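Local coordinates for putative chemotaxis protein (Desulfovibrio vulgaris str. Hildenborough, PDB 3H4Y) that is a putative chemotaxis protein of the CheX family, probably a phosphatase that dephosphorylates the phosphorylated response regulator CheY, at residues G58-T63 with M98-A103. Numbering follows the deposited sequence.
Sequences GSISVT and MISGQA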
# COMPACT_ATOMS: atom_id res chain seq x y z
N GLY A 58 -11.26 -1.55 1.31
CA GLY A 58 -10.29 -1.56 2.38
C GLY A 58 -8.94 -2.05 1.93
O GLY A 58 -8.52 -1.83 0.80
N SER A 59 -8.25 -2.71 2.86
CA SER A 59 -6.88 -3.13 2.66
C SER A 59 -6.56 -4.46 3.30
O SER A 59 -7.20 -4.90 4.27
CB SER A 59 -5.94 -2.10 3.29
OG SER A 59 -6.23 -0.80 2.85
N ILE A 60 -5.53 -5.10 2.74
CA ILE A 60 -4.89 -6.27 3.37
C ILE A 60 -3.41 -5.91 3.40
O ILE A 60 -2.86 -5.44 2.40
CB ILE A 60 -5.11 -7.55 2.56
CG1 ILE A 60 -6.58 -7.98 2.58
CG2 ILE A 60 -4.17 -8.69 3.10
CD1 ILE A 60 -6.94 -9.19 1.64
N SER A 61 -2.72 -6.17 4.52
CA SER A 61 -1.29 -5.97 4.53
C SER A 61 -0.61 -7.07 5.37
O SER A 61 -1.23 -7.69 6.22
CB SER A 61 -0.92 -4.59 5.09
OG SER A 61 -1.37 -4.41 6.41
N VAL A 62 0.68 -7.27 5.10
CA VAL A 62 1.54 -8.18 5.86
C VAL A 62 2.84 -7.43 6.12
O VAL A 62 3.44 -6.90 5.17
CB VAL A 62 1.82 -9.49 5.10
CG1 VAL A 62 2.49 -10.53 6.05
CG2 VAL A 62 0.52 -10.08 4.57
N THR A 63 3.27 -7.38 7.37
CA THR A 63 4.46 -6.65 7.81
C THR A 63 5.37 -7.61 8.57
O THR A 63 4.98 -8.19 9.58
CB THR A 63 4.06 -5.47 8.72
OG1 THR A 63 3.24 -4.56 7.95
CG2 THR A 63 5.27 -4.78 9.33
N MSE A 98 -1.00 -14.10 -2.58
CA MSE A 98 -1.71 -15.38 -2.35
C MSE A 98 -2.52 -15.40 -1.06
O MSE A 98 -3.54 -16.03 -0.99
CB MSE A 98 -0.74 -16.54 -2.43
CG MSE A 98 -0.14 -16.65 -3.82
SE MSE A 98 -1.45 -16.73 -5.28
CE MSE A 98 -2.63 -17.98 -4.49
N ILE A 99 -2.03 -14.71 -0.04
CA ILE A 99 -2.82 -14.57 1.20
C ILE A 99 -4.08 -13.80 0.86
O ILE A 99 -5.20 -14.20 1.27
CB ILE A 99 -2.03 -13.89 2.31
CG1 ILE A 99 -0.97 -14.87 2.81
CG2 ILE A 99 -2.97 -13.43 3.47
CD1 ILE A 99 -0.02 -14.30 3.83
N SER A 100 -3.95 -12.72 0.08
CA SER A 100 -5.11 -11.96 -0.36
C SER A 100 -6.08 -12.86 -1.16
O SER A 100 -7.29 -12.86 -0.93
CB SER A 100 -4.70 -10.75 -1.22
OG SER A 100 -5.84 -10.18 -1.91
N GLY A 101 -5.53 -13.63 -2.09
CA GLY A 101 -6.37 -14.48 -2.93
C GLY A 101 -7.16 -15.50 -2.15
O GLY A 101 -8.39 -15.63 -2.33
N GLN A 102 -6.49 -16.24 -1.29
CA GLN A 102 -7.15 -17.27 -0.49
C GLN A 102 -8.06 -16.69 0.59
O GLN A 102 -9.14 -17.22 0.84
CB GLN A 102 -6.14 -18.21 0.12
CG GLN A 102 -5.46 -19.11 -0.92
CD GLN A 102 -4.88 -20.37 -0.32
OE1 GLN A 102 -4.87 -20.56 0.89
NE2 GLN A 102 -4.48 -21.31 -1.19
N ALA A 103 -7.61 -15.61 1.24
CA ALA A 103 -8.48 -14.99 2.24
C ALA A 103 -9.75 -14.46 1.62
O ALA A 103 -10.83 -14.62 2.20
CB ALA A 103 -7.76 -13.89 2.96
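Ile60 and Val62 reach from one face of strand 58-64 to Ser100 and Ile99 on the long helix 84-109, a helix-on-sheet layer within the CheX-type fold, whose antiparallel sheet this strand shares with its neighbours 47-54 and 147-155. Ile60 lies nearest the helix backbone. With CG1 anti to the carbonyl carbon (chi1 -68°) and the chain extended beyond it, the CD1 methyl ends over CA and CB of Ser100, 3.9 Å from Ser100 CA. Here the strand and helix come close, with Ile60 CA and Ser100 CA 6.8 Å apart. Phe13 of helix 10-25 also touches Ile60 and Ala103, adding an aromatic group to this buried layer. Two residues along the strand, Val62 meets Ile99 methyl to methyl: Val62 CG2 lies 4.3 Å from Ile99 CD1, a loose apolar contact at the end of the extended isoleucine chain. No hydrogen bond joins the two segments. The hydroxyl of Ser100, a buried residue, is instead hydrogen-bonded to Arg104 NE, one turn further along the same helix. Ser100 holds OG anti to its own backbone N (chi1 167°), and on the strand side the Ile60 CD1 methyl packs 3.8 Å from Ser100 OG.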